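Local coordinates for protein xylooligosaccharide oxidase (Myceliophthora thermophila, PDB 5L6G) that oxidises the C1 hydroxyl of xylooligosaccharides and related sugars to lactones, reducing oxygen to hydrogen peroxide with a bicovalently bound FAD, at residues 373-385 against 404-418. Sequence-based numbering, arbitrary orientation.
With XYP (beta-D-xylopyranose), chain H.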
ATOM      1  N   ARG A 373      10.297 -21.536   5.755  1.00 15.87           N
ATOM      2  CA  ARG A 373      10.063 -20.722   4.579  1.00 15.36           C
ATOM      3  C   ARG A 373      10.605 -19.321   4.803  1.00 14.89           C
ATOM      4  O   ARG A 373      10.819 -18.901   5.938  1.00 14.79           O
ATOM      5  CB  ARG A 373       8.562 -20.618   4.310  1.00 14.88           C
ATOM      6  CG  ARG A 373       7.905 -21.948   4.022  1.00 15.17           C
ATOM      7  CD  ARG A 373       6.458 -21.723   3.604  1.00 14.90           C
ATOM      8  NE  ARG A 373       5.634 -21.130   4.659  1.00 14.38           N
ATOM      9  CZ  ARG A 373       5.042 -21.806   5.644  1.00 14.87           C
ATOM     10  NH1 ARG A 373       5.212 -23.137   5.776  1.00 15.60           N
ATOM     11  NH2 ARG A 373       4.294 -21.154   6.538  1.00 14.43           N
ATOM     12  N   SER A 374      10.798 -18.596   3.712  1.00 14.54           N
ATOM     13  CA  SER A 374      11.271 -17.210   3.757  1.00 14.34           C
ATOM     14  C   SER A 374      10.200 -16.220   4.214  1.00 13.89           C
ATOM     15  O   SER A 374       9.473 -15.632   3.386  1.00 15.44           O
ATOM     16  CB  SER A 374      11.759 -16.778   2.375  1.00 14.15           C
ATOM     17  OG  SER A 374      12.836 -17.564   1.939  1.00 14.34           O
ATOM     18  N   TRP A 375      10.164 -15.942   5.503  1.00 13.34           N
ATOM     19  CA  TRP A 375       9.218 -15.010   6.041  1.00 12.73           C
ATOM     20  C   TRP A 375       9.936 -13.746   6.533  1.00 13.15           C
ATOM     21  O   TRP A 375      11.139 -13.766   6.775  1.00 13.63           O
ATOM     22  CB  TRP A 375       8.413 -15.653   7.158  1.00 12.36           C
ATOM     23  CG  TRP A 375       9.243 -16.014   8.338  1.00 12.33           C
ATOM     24  CD1 TRP A 375       9.838 -17.209   8.580  1.00 12.72           C
ATOM     25  CD2 TRP A 375       9.600 -15.159   9.422  1.00 12.11           C
ATOM     26  NE1 TRP A 375      10.538 -17.161   9.748  1.00 12.76           N
ATOM     27  CE2 TRP A 375      10.407 -15.906  10.287  1.00 12.32           C
ATOM     28  CE3 TRP A 375       9.310 -13.825   9.747  1.00 11.61           C
ATOM     29  CZ2 TRP A 375      10.923 -15.375  11.469  1.00 12.26           C
ATOM     30  CZ3 TRP A 375       9.816 -13.302  10.888  1.00 11.55           C
ATOM     31  CH2 TRP A 375      10.610 -14.069  11.751  1.00 11.92           C
ATOM     32  N   TYR A 376       9.200 -12.643   6.611  1.00 13.26           N
ATOM     33  CA  TYR A 376       9.687 -11.455   7.317  1.00 13.78           C
ATOM     34  C   TYR A 376       8.537 -10.744   7.989  1.00 13.22           C
ATOM     35  O   TYR A 376       7.365 -10.980   7.662  1.00 13.07           O
ATOM     36  CB  TYR A 376      10.464 -10.487   6.403  1.00 14.24           C
ATOM     37  CG  TYR A 376       9.684  -9.819   5.277  1.00 14.53           C
ATOM     38  CD1 TYR A 376       8.846  -8.721   5.532  1.00 14.83           C
ATOM     39  CD2 TYR A 376       9.822 -10.242   3.958  1.00 15.17           C
ATOM     40  CE1 TYR A 376       8.149  -8.091   4.505  1.00 15.09           C
ATOM     41  CE2 TYR A 376       9.129  -9.599   2.923  1.00 15.60           C
ATOM     42  CZ  TYR A 376       8.290  -8.532   3.219  1.00 15.31           C
ATOM     43  OH  TYR A 376       7.577  -7.887   2.223  1.00 16.80           O
ATOM     44  N   ILE A 377       8.888  -9.899   8.951  1.00 12.96           N
ATOM     45  CA  ILE A 377       7.955  -8.978   9.568  1.00 12.61           C
ATOM     46  C   ILE A 377       8.542  -7.562   9.472  1.00 12.55           C
ATOM     47  O   ILE A 377       9.732  -7.341   9.724  1.00 12.81           O
ATOM     48  CB  ILE A 377       7.636  -9.352  11.036  1.00 12.79           C
ATOM     49  CG1 ILE A 377       6.606  -8.390  11.628  1.00 12.80           C
ATOM     50  CG2 ILE A 377       8.878  -9.361  11.908  1.00 13.19           C
ATOM     51  CD1 ILE A 377       6.071  -8.849  12.971  1.00 13.10           C
ATOM     52  N   ILE A 378       7.704  -6.615   9.081  1.00 12.04           N
ATOM     53  CA  ILE A 378       8.093  -5.219   9.123  1.00 12.10           C
ATOM     54  C   ILE A 378       7.221  -4.543  10.173  1.00 11.79           C
ATOM     55  O   ILE A 378       6.021  -4.747  10.200  1.00 11.41           O
ATOM     56  CB  ILE A 378       7.937  -4.551   7.762  1.00 12.40           C
ATOM     57  CG1 ILE A 378       9.048  -5.018   6.827  1.00 13.08           C
ATOM     58  CG2 ILE A 378       7.947  -3.034   7.899  1.00 12.39           C
ATOM     59  CD1 ILE A 378       8.950  -4.433   5.430  1.00 13.55           C
ATOM     60  N   ILE A 379       7.839  -3.781  11.067  1.00 11.46           N
ATOM     61  CA  ILE A 379       7.109  -2.966  12.009  1.00 11.47           C
ATOM     62  C   ILE A 379       7.521  -1.543  11.697  1.00 11.47           C
ATOM     63  O   ILE A 379       8.644  -1.132  12.001  1.00 11.42           O
ATOM     64  CB  ILE A 379       7.444  -3.299  13.493  1.00 11.93           C
ATOM     65  CG1 ILE A 379       7.285  -4.793  13.767  1.00 12.10           C
ATOM     66  CG2 ILE A 379       6.542  -2.506  14.437  1.00 12.05           C
ATOM     67  CD1 ILE A 379       8.182  -5.302  14.861  1.00 12.94           C
ATOM     68  N   ASP A 380       6.619  -0.786  11.088  1.00 11.37           N
ATOM     69  CA  ASP A 380       6.944   0.578  10.701  1.00 11.49           C
ATOM     70  C   ASP A 380       6.786   1.490  11.894  1.00 11.53           C
ATOM     71  O   ASP A 380       5.811   1.367  12.634  1.00 11.26           O
ATOM     72  CB  ASP A 380       6.009   1.058   9.592  1.00 11.58           C
ATOM     73  CG  ASP A 380       6.312   0.419   8.269  1.00 11.79           C
ATOM     74  OD1 ASP A 380       7.469   0.456   7.835  1.00 12.19           O
ATOM     75  OD2 ASP A 380       5.387  -0.075   7.628  1.00 12.71           O
ATOM     76  N   MET A 381       7.740   2.407  12.079  1.00 11.69           N
ATOM     77  CA  MET A 381       7.561   3.488  13.035  1.00 11.94           C
ATOM     78  C   MET A 381       6.590   4.487  12.402  1.00 11.95           C
ATOM     79  O   MET A 381       6.967   5.354  11.644  1.00 12.11           O
ATOM     80  CB  MET A 381       8.913   4.156  13.395  1.00 12.54           C
ATOM     81  CG  MET A 381       9.947   3.191  13.934  1.00 12.77           C
ATOM     82  SD  MET A 381       9.551   2.301  15.464  1.00 13.33           S
ATOM     83  CE  MET A 381       8.929   0.759  14.810  1.00 12.51           C
ATOM     84  N   TYR A 382       5.319   4.339  12.735  1.00 11.56           N
ATOM     85  CA  TYR A 382       4.233   4.885  11.934  1.00 11.27           C
ATOM     86  C   TYR A 382       3.658   6.168  12.527  1.00 11.38           C
ATOM     87  O   TYR A 382       3.430   7.154  11.822  1.00 11.38           O
ATOM     88  CB  TYR A 382       3.171   3.788  11.811  1.00 11.08           C
ATOM     89  CG  TYR A 382       1.885   4.172  11.124  1.00 10.91           C
ATOM     90  CD1 TYR A 382       0.837   4.733  11.840  1.00 11.16           C
ATOM     91  CD2 TYR A 382       1.713   3.955   9.777  1.00 10.84           C
ATOM     92  CE1 TYR A 382      -0.345   5.075  11.234  1.00 11.16           C
ATOM     93  CE2 TYR A 382       0.524   4.280   9.150  1.00 10.68           C
ATOM     94  CZ  TYR A 382      -0.497   4.848   9.882  1.00 11.02           C
ATOM     95  OH  TYR A 382      -1.667   5.175   9.259  1.00 11.38           O
ATOM     96  N   GLY A 383       3.392   6.130  13.830  1.00 11.23           N
ATOM     97  CA  GLY A 383       2.670   7.178  14.518  1.00 11.55           C
ATOM     98  C   GLY A 383       3.546   7.968  15.476  1.00 11.95           C
ATOM     99  O   GLY A 383       4.732   8.197  15.226  1.00 12.09           O
ATOM    100  N   GLY A 384       2.940   8.429  16.563  1.00 12.32           N
ATOM    101  CA  GLY A 384       3.629   9.249  17.526  1.00 12.73           C
ATOM    102  C   GLY A 384       3.542  10.726  17.199  1.00 13.29           C
ATOM    103  O   GLY A 384       3.134  11.108  16.111  1.00 12.79           O
ATOM    104  N   PRO A 385       3.983  11.571  18.135  1.00 14.16           N
ATOM    105  CA  PRO A 385       3.793  13.026  18.080  1.00 14.93           C
ATOM    106  C   PRO A 385       4.392  13.757  16.879  1.00 15.10           C
ATOM    107  O   PRO A 385       3.944  14.868  16.548  1.00 15.78           O
ATOM    108  CB  PRO A 385       4.469  13.519  19.362  1.00 15.56           C
ATOM    109  CG  PRO A 385       4.513  12.353  20.267  1.00 15.41           C
ATOM    110  CD  PRO A 385       4.579  11.132  19.410  1.00 14.51           C
ATOM    111  N   PRO A 404      -2.407   9.748  16.401  1.00 15.74           N
ATOM    112  CA  PRO A 404      -0.966   9.634  16.655  1.00 16.22           C
ATOM    113  C   PRO A 404      -0.576   8.708  17.824  1.00 17.13           C
ATOM    114  O   PRO A 404       0.578   8.259  17.888  1.00 17.45           O
ATOM    115  CB  PRO A 404      -0.517  11.084  16.897  1.00 16.72           C
ATOM    116  CG  PRO A 404      -1.758  11.868  17.183  1.00 17.05           C
ATOM    117  CD  PRO A 404      -2.940  11.094  16.674  1.00 16.50           C
ATOM    118  N   GLU A 405      -1.510   8.421  18.733  1.00 18.27           N
ATOM    119  CA  GLU A 405      -1.251   7.457  19.803  1.00 19.49           C
ATOM    120  C   GLU A 405      -1.883   6.063  19.564  1.00 18.08           C
ATOM    121  O   GLU A 405      -1.270   5.023  19.862  1.00 17.56           O
ATOM    122  CB  GLU A 405      -1.662   8.052  21.152  1.00 22.40           C
ATOM    123  CG  GLU A 405      -0.709   9.137  21.649  1.00 25.53           C
ATOM    124  CD  GLU A 405      -0.861  10.467  20.934  1.00 28.42           C
ATOM    125  OE1 GLU A 405      -1.976  11.019  20.950  1.00 32.35           O
ATOM    126  OE2 GLU A 405       0.146  10.990  20.373  1.00 32.74           O
ATOM    127  N   ARG A 406      -3.096   6.030  19.034  1.00 16.95           N
ATOM    128  CA  ARG A 406      -3.803   4.769  18.816  1.00 16.39           C
ATOM    129  C   ARG A 406      -3.219   3.991  17.620  1.00 14.80           C
ATOM    130  O   ARG A 406      -3.241   2.747  17.586  1.00 13.93           O
ATOM    131  CB  ARG A 406      -5.293   5.071  18.600  1.00 17.74           C
ATOM    132  CG  ARG A 406      -6.245   3.881  18.565  1.00 18.99           C
ATOM    133  CD  ARG A 406      -7.667   4.361  18.258  1.00 20.37           C
ATOM    134  NE  ARG A 406      -8.218   5.164  19.353  1.00 22.12           N
ATOM    135  CZ  ARG A 406      -8.697   4.656  20.492  1.00 23.74           C
ATOM    136  NH1 ARG A 406      -8.704   3.340  20.700  1.00 24.21           N
ATOM    137  NH2 ARG A 406      -9.171   5.466  21.439  1.00 24.87           N
ATOM    138  N   HIS A 407      -2.687   4.728  16.648  1.00 13.38           N
ATOM    139  CA  HIS A 407      -2.138   4.130  15.443  1.00 12.36           C
ATOM    140  C   HIS A 407      -0.668   4.423  15.428  1.00 11.90           C
ATOM    141  O   HIS A 407      -0.201   5.364  14.803  1.00 11.75           O
ATOM    142  CB  HIS A 407      -2.878   4.670  14.229  1.00 12.21           C
ATOM    143  CG  HIS A 407      -4.344   4.415  14.316  1.00 12.38           C
ATOM    144  ND1 HIS A 407      -5.282   5.418  14.270  1.00 12.67           N
ATOM    145  CD2 HIS A 407      -5.026   3.269  14.549  1.00 12.25           C
ATOM    146  CE1 HIS A 407      -6.487   4.893  14.413  1.00 12.83           C
ATOM    147  NE2 HIS A 407      -6.360   3.590  14.572  1.00 12.51           N
ATOM    148  N   LEU A 408       0.046   3.586  16.163  1.00 11.28           N
ATOM    149  CA  LEU A 408       1.452   3.814  16.442  1.00 11.17           C
ATOM    150  C   LEU A 408       2.357   3.042  15.506  1.00 10.69           C
ATOM    151  O   LEU A 408       3.431   3.545  15.135  1.00 10.74           O
ATOM    152  CB  LEU A 408       1.743   3.360  17.857  1.00 11.35           C
ATOM    153  CG  LEU A 408       3.116   3.745  18.383  1.00 11.66           C
ATOM    154  CD1 LEU A 408       3.338   5.250  18.325  1.00 11.87           C
ATOM    155  CD2 LEU A 408       3.281   3.228  19.803  1.00 12.13           C
ATOM    156  N   PHE A 409       1.935   1.815  15.168  1.00 10.23           N
ATOM    157  CA  PHE A 409       2.733   0.883  14.373  1.00 10.02           C
ATOM    158  C   PHE A 409       1.894   0.327  13.241  1.00 10.02           C
ATOM    159  O   PHE A 409       0.721   0.003  13.421  1.00 10.35           O
ATOM    160  CB  PHE A 409       3.204  -0.329  15.187  1.00  9.94           C
ATOM    161  CG  PHE A 409       4.184  -0.003  16.270  1.00 10.15           C
ATOM    162  CD1 PHE A 409       5.352   0.678  15.979  1.00 10.11           C
ATOM    163  CD2 PHE A 409       3.935  -0.378  17.578  1.00 10.26           C
ATOM    164  CE1 PHE A 409       6.261   0.964  16.965  1.00 10.50           C
ATOM    165  CE2 PHE A 409       4.827  -0.068  18.575  1.00 10.62           C
ATOM    166  CZ  PHE A 409       6.002   0.592  18.270  1.00 10.78           C
ATOM    167  N   LEU A 410       2.538   0.200  12.093  1.00 10.15           N
ATOM    168  CA  LEU A 410       2.024  -0.520  10.948  1.00 10.12           C
ATOM    169  C   LEU A 410       2.912  -1.718  10.674  1.00 10.05           C
ATOM    170  O   LEU A 410       4.154  -1.641  10.711  1.00 10.12           O
ATOM    171  CB  LEU A 410       2.006   0.404   9.739  1.00 10.33           C
ATOM    172  CG  LEU A 410       1.713  -0.149   8.364  1.00 10.27           C
ATOM    173  CD1 LEU A 410       0.282  -0.649   8.348  1.00 10.45           C
ATOM    174  CD2 LEU A 410       1.948   0.929   7.297  1.00 10.42           C
ATOM    175  N   TYR A 411       2.277  -2.832  10.355  1.00 10.03           N
ATOM    176  CA  TYR A 411       2.986  -4.083  10.206  1.00 10.27           C
ATOM    177  C   TYR A 411       2.700  -4.736   8.871  1.00 10.68           C
ATOM    178  O   TYR A 411       1.555  -4.721   8.396  1.00 11.24           O
ATOM    179  CB  TYR A 411       2.545  -5.078  11.259  1.00 10.08           C
ATOM    180  CG  TYR A 411       2.634  -4.657  12.705  1.00 10.04           C
ATOM    181  CD1 TYR A 411       1.738  -3.733  13.242  1.00 10.21           C
ATOM    182  CD2 TYR A 411       3.563  -5.227  13.550  1.00 10.26           C
ATOM    183  CE1 TYR A 411       1.751  -3.393  14.575  1.00 10.36           C
ATOM    184  CE2 TYR A 411       3.595  -4.899  14.894  1.00 10.55           C
ATOM    185  CZ  TYR A 411       2.688  -3.984  15.407  1.00 10.52           C
ATOM    186  OH  TYR A 411       2.711  -3.640  16.735  1.00 10.84           O
ATOM    187  N   GLU A 412       3.746  -5.333   8.304  1.00 11.02           N
ATOM    188  CA  GLU A 412       3.618  -6.240   7.198  1.00 11.75           C
ATOM    189  C   GLU A 412       4.196  -7.576   7.661  1.00 11.64           C
ATOM    190  O   GLU A 412       5.332  -7.622   8.136  1.00 11.59           O
ATOM    191  CB  GLU A 412       4.389  -5.761   5.970  1.00 12.01           C
ATOM    192  CG  GLU A 412       4.134  -6.633   4.749  1.00 12.91           C
ATOM    193  CD  GLU A 412       4.934  -6.214   3.528  1.00 14.06           C
ATOM    194  OE1 GLU A 412       5.836  -5.337   3.641  1.00 14.20           O
ATOM    195  OE2 GLU A 412       4.670  -6.797   2.453  1.00 15.39           O
ATOM    196  N   LEU A 413       3.404  -8.636   7.524  1.00 11.70           N
ATOM    197  CA  LEU A 413       3.848  -9.993   7.800  1.00 12.32           C
ATOM    198  C   LEU A 413       3.786 -10.758   6.494  1.00 12.31           C
ATOM    199  O   LEU A 413       2.774 -10.767   5.824  1.00 11.83           O
ATOM    200  CB  LEU A 413       2.991 -10.685   8.864  1.00 12.97           C
ATOM    201  CG  LEU A 413       2.872 -10.075  10.273  1.00 13.69           C
ATOM    202  CD1 LEU A 413       1.873  -8.942  10.317  1.00 14.24           C
ATOM    203  CD2 LEU A 413       2.477 -11.134  11.297  1.00 14.41           C
ATOM    204  N   TYR A 414       4.890 -11.398   6.132  1.00 12.63           N
ATOM    205  CA  TYR A 414       5.065 -11.905   4.777  1.00 12.64           C
ATOM    206  C   TYR A 414       5.662 -13.286   4.847  1.00 12.81           C
ATOM    207  O   TYR A 414       6.676 -13.491   5.502  1.00 13.46           O
ATOM    208  CB  TYR A 414       5.989 -10.970   4.016  1.00 12.53           C
ATOM    209  CG  TYR A 414       5.890 -10.995   2.511  1.00 12.61           C
ATOM    210  CD1 TYR A 414       5.035 -10.126   1.844  1.00 12.37           C
ATOM    211  CD2 TYR A 414       6.702 -11.816   1.746  1.00 13.05           C
ATOM    212  CE1 TYR A 414       4.958 -10.110   0.462  1.00 12.60           C
ATOM    213  CE2 TYR A 414       6.631 -11.800   0.352  1.00 13.16           C
ATOM    214  CZ  TYR A 414       5.760 -10.928  -0.274  1.00 12.87           C
ATOM    215  OH  TYR A 414       5.692 -10.863  -1.639  1.00 12.80           O
ATOM    216  N   ASP A 415       5.056 -14.232   4.143  1.00 12.50           N
ATOM    217  CA  ASP A 415       5.437 -15.646   4.252  1.00 12.52           C
ATOM    218  C   ASP A 415       5.530 -16.192   2.827  1.00 12.58           C
ATOM    219  O   ASP A 415       4.514 -16.444   2.190  1.00 11.80           O
ATOM    220  CB  ASP A 415       4.394 -16.372   5.105  1.00 12.77           C
ATOM    221  CG  ASP A 415       4.590 -17.871   5.163  1.00 13.41           C
ATOM    222  OD1 ASP A 415       5.670 -18.386   4.741  1.00 13.64           O
ATOM    223  OD2 ASP A 415       3.630 -18.551   5.649  1.00 13.57           O
ATOM    224  N   ARG A 416       6.756 -16.324   2.331  1.00 12.77           N
ATOM    225  CA  ARG A 416       7.029 -16.542   0.910  1.00 13.34           C
ATOM    226  C   ARG A 416       7.591 -17.938   0.711  1.00 14.22           C
ATOM    227  O   ARG A 416       8.454 -18.362   1.478  1.00 14.46           O
ATOM    228  CB  ARG A 416       8.052 -15.520   0.412  1.00 13.39           C
ATOM    229  CG  ARG A 416       8.490 -15.722  -1.026  1.00 13.65           C
ATOM    230  CD  ARG A 416       9.555 -14.713  -1.422  1.00 13.87           C
ATOM    231  NE  ARG A 416       9.922 -14.851  -2.830  1.00 14.08           N
ATOM    232  CZ  ARG A 416      10.858 -14.117  -3.431  1.00 14.61           C
ATOM    233  NH1 ARG A 416      11.552 -13.206  -2.755  1.00 14.54           N
ATOM    234  NH2 ARG A 416      11.134 -14.325  -4.707  1.00 15.23           N
ATOM    235  N   SER A 417       7.094 -18.651  -0.290  1.00 14.56           N
ATOM    236  CA  SER A 417       7.654 -19.957  -0.627  1.00 15.57           C
ATOM    237  C   SER A 417       8.298 -19.876  -2.001  1.00 16.04           C
ATOM    238  O   SER A 417       7.843 -19.094  -2.844  1.00 15.50           O
ATOM    239  CB  SER A 417       6.565 -21.040  -0.623  1.00 15.67           C
ATOM    240  OG  SER A 417       5.537 -20.758  -1.544  1.00 15.76           O
ATOM    241  N   PHE A 418       9.370 -20.652  -2.203  1.00 17.24           N
ATOM    242  CA  PHE A 418       9.968 -20.815  -3.528  1.00 18.23           C
ATOM    243  C   PHE A 418       9.498 -22.155  -4.075  1.00 19.28           C
ATOM    244  O   PHE A 418      10.118 -23.187  -3.878  1.00 22.22           O
ATOM    245  CB  PHE A 418      11.479 -20.772  -3.450  1.00 18.16           C
ATOM    246  CG  PHE A 418      12.022 -19.430  -3.104  1.00 17.83           C
ATOM    247  CD1 PHE A 418      12.165 -19.044  -1.788  1.00 17.48           C
ATOM    248  CD2 PHE A 418      12.376 -18.528  -4.099  1.00 18.01           C
ATOM    249  CE1 PHE A 418      12.663 -17.788  -1.462  1.00 17.36           C
ATOM    250  CE2 PHE A 418      12.889 -17.271  -3.779  1.00 17.72           C
ATOM    251  CZ  PHE A 418      13.029 -16.903  -2.457  1.00 17.11           C
TER
HETATM  252  O1  XYP H 509       6.406  -2.596   2.996  1.00 35.63           O
HETATM  253  C1  XYP H 509       7.018  -3.106   1.814  1.00 32.88           C
HETATM  254  C2  XYP H 509       8.537  -3.044   1.970  1.00 32.75           C
HETATM  255  C3  XYP H 509       9.239  -3.760   0.824  1.00 33.05           C
HETATM  256  C4  XYP H 509       8.684  -5.173   0.667  1.00 32.92           C
HETATM  257  C5  XYP H 509       7.155  -5.149   0.543  1.00 32.40           C
HETATM  258  O2  XYP H 509       8.919  -1.669   1.988  1.00 27.57           O
HETATM  259  O3  XYP H 509      10.664  -3.742   1.011  1.00 34.47           O
HETATM  260  O4  XYP H 509       9.199  -5.770  -0.529  1.00 31.47           O
HETATM  261  O5  XYP H 509       6.553  -4.432   1.616  1.00 34.32           O
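Tyr376, Ile378, Glu412 and Tyr414 share one face of an antiparallel strand pair, 374-381 against 409-417, inside the antiparallel sheet of the substrate domain, between strands 269-275 and 341-349, and the first three border the bound xylose. Glu412, a substrate-binding residue, runs out extended, its CG anti to the backbone N (chi1 -174°), and Ile378 lies alongside with CD1 against the sugar. The sugar's O1 appears to donate to Glu412 OE1, though OE1 is modelled too close to the ring oxygen O5 for this bond to carry much weight. OE2 is hydrogen-bonded to the Tyr96 hydroxyl, and Tyr376 OH, 3.1 Å from Glu412 OE2, adds a weak contact. The Tyr376 ring stands almost perpendicular to the carboxylate (87°). Tyr414 CB sits over the centre of the Tyr376 ring, 3.5 Å from the centroid, while the two ring planes differ by only 8° but hardly overlap. In the backbone pairing, Ile378 N meets Glu412 O at 2.7 Å. On the reverse face, Ile379 CG2 rests 3.7 Å from Phe409 CD1, and helix 246-261 packs over this side through Trp253. Beyond the strands, Leu408 O accepts from both Tyr382 N and Gly383 N. At the far end Arg373 grips Asp415 side-on: NE meets the syn lone pair of OD1 at 2.7 Å, and NH2 reaches OD2 at 2.8 Å.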